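Local coordinates for protein apical membrane antigen 1 (Toxoplasma gondii, PDB 3ZLE) that may play a role in host cell invasion by the parasite, as the extracellular part of a membrane antigen, at residues 13-18 / 346-351; 220-225 / 334-339; 226-231 / 322-327; 299-304 / 317-322. All coordinates share one frame; numbering follows the deposited sequence.

In the fold
Interactions 2 and 4 are buried and reach the same antiparallel sheet, whose strands 333-337 and 303-308 are neighbours. Interaction 2 relies on two reciprocal backbone bonds and bridging waters; interaction 4 has one direct bond and rests largely on Trp303 against Phe320. Interaction 3 is partly buried: its Phe228 packs against Ala335 of interaction 2 and Phe320 of interaction 4, whereas its other end carries Lys230, Asp325 and a water. Interaction 1 lies farthest from the chain's centre, about 23 Å centre to centre, and is ring packing without a hydrogen bond. It touches interactions 2 and 3, since Leu347 CD2 lies 3.6 Å from Phe327 CG and Phe18 packs on Val223, but not interaction 4.

Interaction 1: 13-18 / 346-351; sequences TAFADF and NLPQCD
Pro348 lays its ring against Phe18 in the one CH-pi contact between helix 13-18 and the extended loop 346-351. Pro348 CD stands 3.4 Å from the centroid of the Phe18 ring and only 8° off its normal, so it sits over the middle of that face. Phe18 CG is anti to the backbone N (chi1 -169°), and Pro348 CD approaches it to 3.5 Å.

Apolar contacts add to this patch. Phe18 CE2 meets Leu347 CD2 at 3.9 Å, the two side chains crossing at about a right angle, while Phe15 CD1 lies 4.1 Å from Pro348 CB. Pro348 therefore touches two phenylalanines three positions apart on the helix. In the fold, this packs the N-terminal helix 13-20 onto the chain that leaves strand 344-345; Phe18 and Leu347 both also rest on Val223 of the neighbouring strand.

Ring-edge contacts form the third group. Gln349 O lies in the plane of the Phe15 ring, 3.1 Å from Phe15 CE1, where the slightly positive rim of an aromatic ring suits a carbonyl oxygen. Phe15 CZ reaches Cys350 CA at 4.0 Å. Cys350 is tied by a disulfide to Cys372, and Phe15 meets Phe377 edge-to-face, which brings the C-terminal strands 366-373 and 376-383 to the same helix.

Interaction 2: 220-225 / 334-339; sequences NDAVKD and VAYTAL
Val223 and Ala335 exchange two backbone hydrogen bonds as an antiparallel hydrogen-bonded pair. Val223 N gives to Ala335 O at 2.9 Å with an N-H...O angle of 157°. The return bond from Ala335 N to Val223 O, also 2.9 Å, is straighter at 166°.

Ala335 O has a further partner, a water 2.8 Å away. The same water lies 2.7 Å from Asp221 O and so spans the strands where direct pairing stops; further acceptors outside these segments also lie within its reach, so both bonds may not be made at all times. A second water lies 2.7 Å from Thr337 OG1 and reaches Asp221 O only weakly.

Strand 222-223 is a short connector between two sheets. It pairs here with strand 333-337, the outermost strand of the four-stranded sheet, and its Ala222 forms backbone bonds to Thr343 and Val345, making a parallel pair with strand 344-345. The chain then turns a corner at Lys224 and Asp225, and Asp225 OD1 bonds Gly332 N.

Beyond the backbone, Ala222 CB meets the Tyr336 ring obliquely, 3.5 Å from Tyr336 CE1. Val334 CG1, anti to its backbone N (chi1 -171°), lies over one face of the Tyr336 ring toward the rim and 3.7 Å from Ala222 CB. Val223 and Ala335 direct their side chains to the other face of the sheet, where Val223 also packs on Phe22 and Ala335 on Phe228.

Interaction 3: 226-231 / 322-327; sequences ALFGKW and QVPDCF
Phe228 and Phe327 run alongside each other in the same direction from a non-hydrogen-bonded pair of the strands. Their ring centroids are 5.2 Å apart and the planes are inclined at 37°, neither a stack nor an edge-to-face pair; Phe228 CE1 and Phe327 CZ approach to 3.5 Å. Pro324 CG comes obliquely to the Phe228 ring, 3.6 Å from Phe228 CD1. Trp303 meets Phe228 edge-to-face, and Trp9 and Phe22 do the same with Phe327. At the far end, Cys326 SG touches the edge of the Trp231 indole, 4.2 Å from Trp231 CE3; this sulfur is disulfide-bonded to Cys236.

Asp325 and Cys326 both face Gly229, a classic beta bulge: Gly229 N bonds Cys326 O at 2.8 Å, while Asp325 N bonds Gly229 O. The Asp325 CG sits between backbone N and carbonyl carbon (chi1 61°), and Asp325 OD1 accepts Trp231 N at 2.8 Å through its syn lone pair. A water bridges Asp325 OD2 and Trp231 O, with 2.6 Å to Asp325 OD2.

Lys230 NZ remains 5.4 Å from Asp325 OD2, so the opposite charges probably attract without forming a salt bridge. The carboxylate is thus held through both oxygens, one by an amide and the other by water, at the opposite end of the contact from the Phe228 and Phe327 rings.

Interaction 4: 299-304 / 317-322; sequences FGANWA and CAIFDQ
Trp303 CB rests over one face of the Phe320 ring, toward its rim, as a CH-pi contact 3.6 Å from the centroid and 27° off the normal. The packing is close: Trp303 CB is 3.2 Å from Phe320 CZ. Phe320 CG lies between its backbone N and carbonyl carbon (chi1 63°), which turns it toward Trp303 O. The indole carries Gln322 O over one face, 3.5 Å from Trp303 CE3, and has Asn302 CB on the opposite face; Phe320 O is at the edge, in plane.

Behind these groups, Phe320 N bonds Trp303 O at 2.9 Å and 164°, while Ala304 CB packs 3.8 Å from Ile319 CG1 on the sheet's other side. A water accepts from Gly300 N at 3.1 Å and donates to Asp321 O.

Farther out, Trp303 NE1 bonds Phe22 O, Asn302 OD1 takes Ala267 N, and Phe239 stacks on Phe320. Ala304 and Cys317 face helix 253-262, to which Cys317 is joined by its disulfide with Cys256.

Asn302 and Trp303 both face Phe320, a classic beta bulge at the open end of the hairpin 303-308/315-320; a disulfide-linked helix packed on such a sheet is consistent with the PAN fold of AMA1 domains.

Interaction 1: 13-18 / 346-351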
loop_
_atom_site.group_PDB
_atom_site.type_symbol
_atom_site.label_atom_id
_atom_site.label_comp_id
_atom_site.label_asym_id
_atom_site.label_seq_id
_atom_site.Cartn_x
_atom_site.Cartn_y
_atom_site.Cartn_z
ATOM N N THR A 13 -24.296 3.752 8.931
ATOM C CA THR A 13 -22.991 4.015 9.467
ATOM C C THR A 13 -22.021 2.943 9.101
ATOM O O THR A 13 -20.857 3.221 8.845
ATOM C CB THR A 13 -23.023 4.159 11.001
ATOM O OG1 THR A 13 -23.721 5.355 11.322
ATOM C CG2 THR A 13 -21.637 4.266 11.544
ATOM N N ALA A 14 -22.468 1.698 9.167
ATOM C CA ALA A 14 -21.585 0.598 8.839
ATOM C C ALA A 14 -21.254 0.574 7.336
ATOM O O ALA A 14 -20.149 0.240 6.960
ATOM C CB ALA A 14 -22.169 -0.743 9.309
ATOM N N PHE A 15 -22.212 0.895 6.473
ATOM C CA PHE A 15 -21.920 0.849 5.018
ATOM C C PHE A 15 -20.977 2.002 4.662
ATOM O O PHE A 15 -20.020 1.841 3.906
ATOM C CB PHE A 15 -23.204 0.921 4.160
ATOM C CG PHE A 15 -24.218 -0.157 4.451
ATOM C CD1 PHE A 15 -23.835 -1.411 4.894
ATOM C CD2 PHE A 15 -25.588 0.106 4.308
ATOM C CE1 PHE A 15 -24.797 -2.369 5.225
ATOM C CE2 PHE A 15 -26.547 -0.896 4.537
ATOM C CZ PHE A 15 -26.146 -2.130 5.011
ATOM N N ALA A 16 -21.185 3.136 5.320
ATOM C CA ALA A 16 -20.464 4.355 4.986
ATOM C C ALA A 16 -19.052 4.236 5.501
ATOM O O ALA A 16 -18.088 4.508 4.779
ATOM C CB ALA A 16 -21.198 5.586 5.575
ATOM N N ASP A 17 -18.910 3.576 6.632
ATOM C CA ASP A 17 -17.559 3.326 7.185
ATOM C C ASP A 17 -16.802 2.363 6.365
ATOM O O ASP A 17 -15.588 2.409 6.279
ATOM C CB ASP A 17 -17.660 2.797 8.630
ATOM C CG ASP A 17 -18.027 3.862 9.607
ATOM O OD1 ASP A 17 -18.195 5.037 9.176
ATOM O OD2 ASP A 17 -18.264 3.525 10.792
ATOM N N PHE A 18 -17.516 1.444 5.711
ATOM C CA PHE A 18 -16.827 0.513 4.878
ATOM C C PHE A 18 -16.377 1.175 3.583
ATOM O O PHE A 18 -15.222 1.057 3.170
ATOM C CB PHE A 18 -17.717 -0.695 4.616
ATOM C CG PHE A 18 -17.000 -1.842 3.970
ATOM C CD1 PHE A 18 -16.254 -2.740 4.733
ATOM C CD2 PHE A 18 -17.080 -2.038 2.595
ATOM C CE1 PHE A 18 -15.626 -3.835 4.120
ATOM C CE2 PHE A 18 -16.504 -3.138 1.990
ATOM C CZ PHE A 18 -15.802 -4.065 2.770
ATOM N N ASN A 346 -15.630 -10.009 3.483
ATOM C CA ASN A 346 -16.932 -9.742 2.926
ATOM C C ASN A 346 -17.376 -8.290 2.985
ATOM O O ASN A 346 -16.913 -7.505 3.833
ATOM C CB ASN A 346 -17.956 -10.640 3.578
ATOM C CG ASN A 346 -17.917 -12.044 3.007
ATOM O OD1 ASN A 346 -17.799 -12.223 1.789
ATOM N ND2 ASN A 346 -17.862 -13.031 3.879
ATOM N N LEU A 347 -18.349 -7.978 2.141
ATOM C CA LEU A 347 -19.121 -6.768 2.259
ATOM C C LEU A 347 -19.800 -6.834 3.595
ATOM O O LEU A 347 -20.083 -7.924 4.086
ATOM C CB LEU A 347 -20.187 -6.706 1.152
ATOM C CG LEU A 347 -19.684 -6.504 -0.282
ATOM C CD1 LEU A 347 -20.846 -6.483 -1.276
ATOM C CD2 LEU A 347 -18.862 -5.201 -0.369
ATOM N N PRO A 348 -20.078 -5.666 4.193
ATOM C CA PRO A 348 -20.812 -5.679 5.436
ATOM C C PRO A 348 -22.164 -6.304 5.192
ATOM O O PRO A 348 -22.746 -6.128 4.134
ATOM C CB PRO A 348 -20.971 -4.179 5.814
ATOM C CG PRO A 348 -20.224 -3.405 4.762
ATOM C CD PRO A 348 -19.457 -4.370 3.889
ATOM N N GLN A 349 -22.668 -7.012 6.181
ATOM C CA GLN A 349 -24.001 -7.505 6.097
ATOM C C GLN A 349 -25.000 -6.390 6.085
ATOM O O GLN A 349 -24.700 -5.239 6.393
ATOM C CB GLN A 349 -24.305 -8.484 7.214
ATOM C CG GLN A 349 -23.847 -9.896 6.859
ATOM C CD GLN A 349 -24.180 -10.924 7.921
ATOM O OE1 GLN A 349 -24.571 -10.579 9.032
ATOM N NE2 GLN A 349 -24.024 -12.203 7.578
ATOM N N CYS A 350 -26.233 -6.783 5.900
ATOM C CA CYS A 350 -27.233 -5.937 5.389
ATOM C C CYS A 350 -28.442 -6.433 6.180
ATOM O O CYS A 350 -28.458 -7.576 6.584
ATOM C CB CYS A 350 -27.295 -6.252 3.882
ATOM S SG CYS A 350 -28.724 -5.833 2.998
ATOM N N ASP A 351 -29.346 -5.560 6.585
ATOM C CA ASP A 351 -30.511 -6.040 7.401
ATOM C C ASP A 351 -31.764 -6.244 6.545
ATOM O O ASP A 351 -32.397 -5.269 6.117
ATOM C CB ASP A 351 -30.782 -5.051 8.535
ATOM C CG ASP A 351 -32.127 -5.301 9.249
ATOM O OD1 ASP A 351 -32.535 -6.471 9.446
ATOM O OD2 ASP A 351 -32.743 -4.302 9.667
#

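Interaction 2: 220-225 / 334-339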
loop_
_atom_site.group_PDB
_atom_site.type_symbol
_atom_site.label_atom_id
_atom_site.label_comp_id
_atom_site.label_asym_id
_atom_site.label_seq_id
_atom_site.Cartn_x
_atom_site.Cartn_y
_atom_site.Cartn_z
ATOM N N ASN A 220 -7.472 -2.323 4.096
ATOM C CA ASN A 220 -6.500 -3.362 4.396
ATOM C C ASN A 220 -6.672 -4.641 3.662
ATOM O O ASN A 220 -5.696 -5.356 3.490
ATOM C CB ASN A 220 -6.484 -3.650 5.874
ATOM C CG ASN A 220 -6.503 -2.413 6.675
ATOM O OD1 ASN A 220 -5.647 -1.538 6.485
ATOM N ND2 ASN A 220 -7.488 -2.283 7.549
ATOM N N ASP A 221 -7.888 -4.922 3.177
ATOM C CA ASP A 221 -8.203 -6.208 2.556
ATOM C C ASP A 221 -8.926 -6.109 1.220
ATOM O O ASP A 221 -9.571 -5.101 0.913
ATOM C CB ASP A 221 -9.014 -7.079 3.540
ATOM C CG ASP A 221 -8.351 -7.190 4.894
ATOM O OD1 ASP A 221 -7.296 -7.852 4.977
ATOM O OD2 ASP A 221 -8.885 -6.629 5.884
ATOM N N ALA A 222 -8.760 -7.143 0.399
ATOM C CA ALA A 222 -9.526 -7.324 -0.842
ATOM C C ALA A 222 -10.962 -7.561 -0.465
ATOM O O ALA A 222 -11.249 -7.943 0.646
ATOM C CB ALA A 222 -8.976 -8.520 -1.618
ATOM N N VAL A 223 -11.895 -7.209 -1.349
ATOM C CA VAL A 223 -13.260 -7.414 -1.006
ATOM C C VAL A 223 -13.776 -8.543 -1.912
ATOM O O VAL A 223 -13.676 -8.451 -3.127
ATOM C CB VAL A 223 -14.086 -6.122 -1.178
ATOM C CG1 VAL A 223 -15.526 -6.382 -0.791
ATOM C CG2 VAL A 223 -13.498 -5.005 -0.325
ATOM N N LYS A 224 -14.250 -9.632 -1.315
ATOM C CA LYS A 224 -14.686 -10.783 -2.113
ATOM C C LYS A 224 -16.123 -10.672 -2.574
ATOM O O LYS A 224 -16.977 -10.031 -1.912
ATOM C CB LYS A 224 -14.360 -12.150 -1.436
ATOM C CG LYS A 224 -15.339 -12.657 -0.400
ATOM C CD LYS A 224 -14.797 -13.896 0.373
ATOM C CE LYS A 224 -15.208 -13.837 1.853
ATOM N NZ LYS A 224 -14.888 -15.047 2.703
ATOM N N ASP A 225 -16.342 -11.141 -3.780
ATOM C CA ASP A 225 -17.656 -11.109 -4.428
ATOM C C ASP A 225 -18.242 -9.752 -4.539
ATOM O O ASP A 225 -19.436 -9.581 -4.320
ATOM C CB ASP A 225 -18.629 -12.065 -3.745
ATOM C CG ASP A 225 -18.079 -13.477 -3.643
ATOM O OD1 ASP A 225 -17.171 -13.834 -4.456
ATOM O OD2 ASP A 225 -18.410 -14.153 -2.652
ATOM N N VAL A 334 -13.435 -9.947 -7.413
ATOM C CA VAL A 334 -12.658 -9.410 -6.245
ATOM C C VAL A 334 -12.245 -7.942 -6.442
ATOM O O VAL A 334 -11.895 -7.517 -7.553
ATOM C CB VAL A 334 -11.424 -10.268 -5.924
ATOM C CG1 VAL A 334 -10.774 -9.812 -4.593
ATOM C CG2 VAL A 334 -11.812 -11.750 -5.817
ATOM N N ALA A 335 -12.342 -7.141 -5.383
ATOM C CA ALA A 335 -11.907 -5.748 -5.477
ATOM C C ALA A 335 -10.653 -5.510 -4.682
ATOM O O ALA A 335 -10.620 -5.742 -3.460
ATOM C CB ALA A 335 -12.997 -4.799 -5.070
ATOM N N TYR A 336 -9.611 -5.073 -5.377
ATOM C CA TYR A 336 -8.285 -4.961 -4.791
ATOM C C TYR A 336 -7.852 -3.470 -4.705
ATOM O O TYR A 336 -8.251 -2.637 -5.555
ATOM C CB TYR A 336 -7.297 -5.697 -5.716
ATOM C CG TYR A 336 -7.386 -7.199 -5.639
ATOM C CD1 TYR A 336 -7.016 -7.869 -4.470
ATOM C CD2 TYR A 336 -7.816 -7.959 -6.735
ATOM C CE1 TYR A 336 -6.988 -9.216 -4.396
ATOM C CE2 TYR A 336 -7.814 -9.362 -6.675
ATOM C CZ TYR A 336 -7.386 -9.976 -5.497
ATOM O OH TYR A 336 -7.417 -11.339 -5.362
ATOM N N THR A 337 -6.909 -3.159 -3.835
ATOM C CA THR A 337 -6.195 -1.860 -4.006
ATOM C C THR A 337 -4.711 -2.001 -3.984
ATOM O O THR A 337 -4.152 -2.983 -3.460
ATOM C CB THR A 337 -6.586 -0.818 -2.972
ATOM O OG1 THR A 337 -5.977 -1.140 -1.732
ATOM C CG2 THR A 337 -8.093 -0.717 -2.805
ATOM N N ALA A 338 -4.036 -0.961 -4.419
ATOM C CA ALA A 338 -2.600 -0.898 -4.192
ATOM C C ALA A 338 -2.191 -0.892 -2.722
ATOM O O ALA A 338 -1.090 -1.377 -2.377
ATOM C CB ALA A 338 -1.979 0.246 -4.933
ATOM N N LEU A 339 -3.091 -0.499 -1.844
ATOM C CA LEU A 339 -2.741 -0.551 -0.370
ATOM C C LEU A 339 -2.907 -1.896 0.303
ATOM O O LEU A 339 -2.088 -2.284 1.174
ATOM C CB LEU A 339 -3.513 0.486 0.401
ATOM C CG LEU A 339 -2.944 1.880 0.131
ATOM C CD1 LEU A 339 -3.959 2.947 0.463
ATOM C CD2 LEU A 339 -1.675 2.050 0.944
HETATM O O HOH W 1 -7.408 -3.031 -0.548
HETATM O O HOH W 2 -9.943 -3.899 -1.484
#

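Interaction 3: 226-231 / 322-327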
loop_
_atom_site.group_PDB
_atom_site.type_symbol
_atom_site.label_atom_id
_atom_site.label_comp_id
_atom_site.label_asym_id
_atom_site.label_seq_id
_atom_site.Cartn_x
_atom_site.Cartn_y
_atom_site.Cartn_z
ATOM N N ALA A 226 -17.429 -8.783 -4.961
ATOM C CA ALA A 226 -17.925 -7.413 -5.147
ATOM C C ALA A 226 -16.977 -6.670 -6.023
ATOM O O ALA A 226 -15.816 -7.055 -6.138
ATOM C CB ALA A 226 -18.059 -6.701 -3.804
ATOM N N LEU A 227 -17.501 -5.678 -6.757
ATOM C CA LEU A 227 -16.660 -4.821 -7.527
ATOM C C LEU A 227 -16.830 -3.372 -7.072
ATOM O O LEU A 227 -17.950 -2.949 -6.699
ATOM C CB LEU A 227 -17.045 -4.927 -9.002
ATOM C CG LEU A 227 -16.770 -6.250 -9.693
ATOM C CD1 LEU A 227 -17.277 -6.143 -11.118
ATOM C CD2 LEU A 227 -15.271 -6.579 -9.699
ATOM N N PHE A 228 -15.744 -2.599 -7.139
ATOM C CA PHE A 228 -15.841 -1.169 -6.988
ATOM C C PHE A 228 -16.720 -0.618 -8.104
ATOM O O PHE A 228 -16.572 -1.011 -9.267
ATOM C CB PHE A 228 -14.457 -0.506 -7.033
ATOM C CG PHE A 228 -13.544 -0.906 -5.885
ATOM C CD1 PHE A 228 -13.849 -0.557 -4.595
ATOM C CD2 PHE A 228 -12.346 -1.529 -6.134
ATOM C CE1 PHE A 228 -13.009 -0.876 -3.571
ATOM C CE2 PHE A 228 -11.481 -1.869 -5.104
ATOM C CZ PHE A 228 -11.800 -1.509 -3.823
ATOM N N GLY A 229 -17.676 0.244 -7.741
ATOM C CA GLY A 229 -18.439 1.014 -8.746
ATOM C C GLY A 229 -18.663 2.495 -8.444
ATOM O O GLY A 229 -17.998 3.077 -7.588
ATOM N N LYS A 230 -19.501 3.114 -9.280
ATOM C CA LYS A 230 -19.940 4.481 -9.147
ATOM C C LYS A 230 -21.449 4.492 -9.186
ATOM O O LYS A 230 -22.039 3.997 -10.135
ATOM C CB LYS A 230 -19.424 5.320 -10.320
ATOM C CG LYS A 230 -19.318 6.809 -10.020
ATOM C CD LYS A 230 -18.262 7.066 -8.926
ATOM C CE LYS A 230 -17.857 8.539 -8.841
ATOM N NZ LYS A 230 -16.631 8.817 -9.646
ATOM N N TRP A 231 -22.078 5.103 -8.192
ATOM C CA TRP A 231 -23.518 5.171 -8.142
ATOM C C TRP A 231 -24.043 6.162 -9.185
ATOM O O TRP A 231 -23.647 7.331 -9.183
ATOM C CB TRP A 231 -23.975 5.618 -6.744
ATOM C CG TRP A 231 -25.420 5.460 -6.540
ATOM C CD1 TRP A 231 -26.389 6.427 -6.672
ATOM C CD2 TRP A 231 -26.111 4.229 -6.269
ATOM N NE1 TRP A 231 -27.621 5.890 -6.402
ATOM C CE2 TRP A 231 -27.484 4.536 -6.178
ATOM C CE3 TRP A 231 -25.687 2.907 -6.025
ATOM C CZ2 TRP A 231 -28.453 3.575 -5.831
ATOM C CZ3 TRP A 231 -26.640 1.947 -5.696
ATOM C CH2 TRP A 231 -28.025 2.289 -5.615
ATOM N N GLN A 322 -10.515 6.385 -10.269
ATOM C CA GLN A 322 -11.535 7.164 -9.560
ATOM C C GLN A 322 -11.836 6.608 -8.169
ATOM O O GLN A 322 -11.900 5.406 -7.968
ATOM C CB GLN A 322 -12.819 7.188 -10.360
ATOM C CG GLN A 322 -12.661 7.767 -11.751
ATOM C CD GLN A 322 -13.510 9.002 -11.947
ATOM O OE1 GLN A 322 -14.713 8.996 -11.654
ATOM N NE2 GLN A 322 -12.887 10.082 -12.405
ATOM N N VAL A 323 -12.124 7.498 -7.233
ATOM C CA VAL A 323 -12.597 7.071 -5.969
ATOM C C VAL A 323 -13.976 6.464 -6.160
ATOM O O VAL A 323 -14.914 7.162 -6.592
ATOM C CB VAL A 323 -12.669 8.222 -4.966
ATOM C CG1 VAL A 323 -13.386 7.754 -3.692
ATOM C CG2 VAL A 323 -11.264 8.721 -4.634
ATOM N N PRO A 324 -14.143 5.197 -5.723
ATOM C CA PRO A 324 -15.403 4.510 -5.939
ATOM C C PRO A 324 -16.322 4.821 -4.774
ATOM O O PRO A 324 -15.835 5.167 -3.704
ATOM C CB PRO A 324 -14.994 3.021 -5.948
ATOM C CG PRO A 324 -13.781 2.963 -5.110
ATOM C CD PRO A 324 -13.117 4.323 -5.144
ATOM N N ASP A 325 -17.633 4.745 -4.982
ATOM C CA ASP A 325 -18.582 5.100 -3.921
ATOM C C ASP A 325 -19.687 4.056 -3.761
ATOM O O ASP A 325 -20.631 4.246 -3.043
ATOM C CB ASP A 325 -19.188 6.505 -4.181
ATOM C CG ASP A 325 -19.952 6.583 -5.492
ATOM O OD1 ASP A 325 -20.241 5.520 -6.085
ATOM O OD2 ASP A 325 -20.374 7.713 -5.889
ATOM N N CYS A 326 -19.535 2.915 -4.398
ATOM C CA CYS A 326 -20.402 1.795 -4.064
ATOM C C CYS A 326 -19.731 0.513 -4.482
ATOM O O CYS A 326 -18.632 0.520 -5.112
ATOM C CB CYS A 326 -21.769 1.935 -4.767
ATOM S SG CYS A 326 -21.589 2.154 -6.550
ATOM N N PHE A 327 -20.339 -0.590 -4.052
ATOM C CA PHE A 327 -19.953 -1.913 -4.457
ATOM C C PHE A 327 -21.096 -2.558 -5.186
ATOM O O PHE A 327 -22.245 -2.531 -4.714
ATOM C CB PHE A 327 -19.641 -2.753 -3.228
ATOM C CG PHE A 327 -18.287 -2.527 -2.699
ATOM C CD1 PHE A 327 -17.186 -3.087 -3.333
ATOM C CD2 PHE A 327 -18.080 -1.637 -1.643
ATOM C CE1 PHE A 327 -15.916 -2.860 -2.847
ATOM C CE2 PHE A 327 -16.804 -1.406 -1.158
ATOM C CZ PHE A 327 -15.737 -2.014 -1.741
HETATM O O HOH W 3 -21.818 8.784 -7.802
#

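Interaction 4: 299-304 / 317-322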
loop_
_atom_site.group_PDB
_atom_site.type_symbol
_atom_site.label_atom_id
_atom_site.label_comp_id
_atom_site.label_asym_id
_atom_site.label_seq_id
_atom_site.Cartn_x
_atom_site.Cartn_y
_atom_site.Cartn_z
ATOM N N PHE A 299 -3.502 10.474 -5.026
ATOM C CA PHE A 299 -4.291 10.394 -6.245
ATOM C C PHE A 299 -3.615 9.475 -7.277
ATOM O O PHE A 299 -2.388 9.526 -7.477
ATOM C CB PHE A 299 -4.532 11.805 -6.819
ATOM C CG PHE A 299 -5.457 12.658 -5.970
ATOM C CD1 PHE A 299 -6.846 12.595 -6.129
ATOM C CD2 PHE A 299 -4.943 13.465 -4.934
ATOM C CE1 PHE A 299 -7.721 13.325 -5.275
ATOM C CE2 PHE A 299 -5.809 14.244 -4.123
ATOM C CZ PHE A 299 -7.207 14.160 -4.294
ATOM N N GLY A 300 -4.388 8.586 -7.892
ATOM C CA GLY A 300 -3.821 7.798 -8.993
ATOM C C GLY A 300 -4.636 6.537 -9.270
ATOM O O GLY A 300 -5.717 6.369 -8.737
ATOM N N ALA A 301 -4.076 5.621 -10.059
ATOM C CA ALA A 301 -4.804 4.421 -10.459
ATOM C C ALA A 301 -4.536 3.361 -9.398
ATOM O O ALA A 301 -3.549 2.645 -9.492
ATOM C CB ALA A 301 -4.309 3.945 -11.820
ATOM N N ASN A 302 -5.306 3.391 -8.316
ATOM C CA ASN A 302 -4.924 2.680 -7.098
ATOM C C ASN A 302 -5.874 1.495 -6.826
ATOM O O ASN A 302 -5.657 0.739 -5.874
ATOM C CB ASN A 302 -4.996 3.603 -5.857
ATOM C CG ASN A 302 -4.264 4.898 -6.036
ATOM O OD1 ASN A 302 -3.127 4.928 -6.533
ATOM N ND2 ASN A 302 -4.822 5.956 -5.463
ATOM N N TRP A 303 -6.993 1.459 -7.546
ATOM C CA TRP A 303 -8.007 0.422 -7.390
ATOM C C TRP A 303 -8.039 -0.500 -8.599
ATOM O O TRP A 303 -7.758 -0.064 -9.696
ATOM C CB TRP A 303 -9.368 1.042 -7.222
ATOM C CG TRP A 303 -9.444 2.127 -6.127
ATOM C CD1 TRP A 303 -9.933 1.972 -4.863
ATOM C CD2 TRP A 303 -9.149 3.540 -6.278
ATOM N NE1 TRP A 303 -9.870 3.183 -4.179
ATOM C CE2 TRP A 303 -9.383 4.152 -5.026
ATOM C CE3 TRP A 303 -8.597 4.312 -7.311
ATOM C CZ2 TRP A 303 -9.139 5.530 -4.793
ATOM C CZ3 TRP A 303 -8.335 5.663 -7.077
ATOM C CH2 TRP A 303 -8.646 6.264 -5.831
ATOM N N ALA A 304 -8.342 -1.795 -8.369
ATOM C CA ALA A 304 -8.480 -2.766 -9.427
ATOM C C ALA A 304 -9.712 -3.633 -9.219
ATOM O O ALA A 304 -9.959 -4.116 -8.123
ATOM C CB ALA A 304 -7.228 -3.652 -9.534
ATOM N N CYS A 317 -8.227 -7.853 -15.163
ATOM C CA CYS A 317 -7.827 -6.895 -14.123
ATOM C C CYS A 317 -8.035 -5.468 -14.624
ATOM O O CYS A 317 -7.234 -4.958 -15.426
ATOM C CB CYS A 317 -6.368 -7.066 -13.825
ATOM S SG CYS A 317 -5.809 -6.195 -12.359
ATOM N N ALA A 318 -9.135 -4.849 -14.223
ATOM C CA ALA A 318 -9.484 -3.488 -14.691
ATOM C C ALA A 318 -9.061 -2.470 -13.656
ATOM O O ALA A 318 -9.733 -2.288 -12.626
ATOM C CB ALA A 318 -10.980 -3.366 -14.952
ATOM N N ILE A 319 -7.952 -1.811 -13.928
ATOM C CA ILE A 319 -7.394 -0.852 -13.004
ATOM C C ILE A 319 -7.889 0.564 -13.289
ATOM O O ILE A 319 -7.815 1.058 -14.404
ATOM C CB ILE A 319 -5.895 -0.868 -13.104
ATOM C CG1 ILE A 319 -5.348 -2.178 -12.526
ATOM C CG2 ILE A 319 -5.298 0.394 -12.511
ATOM C CD1 ILE A 319 -3.934 -2.477 -12.976
ATOM N N PHE A 320 -8.374 1.238 -12.270
ATOM C CA PHE A 320 -8.985 2.530 -12.525
ATOM C C PHE A 320 -8.491 3.561 -11.542
ATOM O O PHE A 320 -7.870 3.221 -10.536
ATOM C CB PHE A 320 -10.505 2.428 -12.505
ATOM C CG PHE A 320 -11.071 2.007 -11.161
ATOM C CD1 PHE A 320 -11.178 0.650 -10.822
ATOM C CD2 PHE A 320 -11.593 2.957 -10.282
ATOM C CE1 PHE A 320 -11.773 0.258 -9.645
ATOM C CE2 PHE A 320 -12.128 2.577 -9.059
ATOM C CZ PHE A 320 -12.194 1.221 -8.729
ATOM N N ASP A 321 -8.820 4.817 -11.802
ATOM C CA ASP A 321 -8.262 5.908 -11.010
ATOM C C ASP A 321 -9.288 6.868 -10.472
ATOM O O ASP A 321 -8.934 7.979 -10.103
ATOM C CB ASP A 321 -7.219 6.686 -11.815
ATOM C CG ASP A 321 -7.830 7.476 -12.956
ATOM O OD1 ASP A 321 -9.061 7.457 -13.129
ATOM O OD2 ASP A 321 -7.056 8.052 -13.729
ATOM N N GLN A 322 -10.515 6.385 -10.269
ATOM C CA GLN A 322 -11.535 7.164 -9.560
ATOM C C GLN A 322 -11.836 6.608 -8.169
ATOM O O GLN A 322 -11.900 5.406 -7.968
ATOM C CB GLN A 322 -12.819 7.188 -10.360
ATOM C CG GLN A 322 -12.661 7.767 -11.751
ATOM C CD GLN A 322 -13.510 9.002 -11.947
ATOM O OE1 GLN A 322 -14.713 8.996 -11.654
ATOM N NE2 GLN A 322 -12.887 10.082 -12.405
HETATM O O HOH W 4 -7.390 9.226 -7.774
#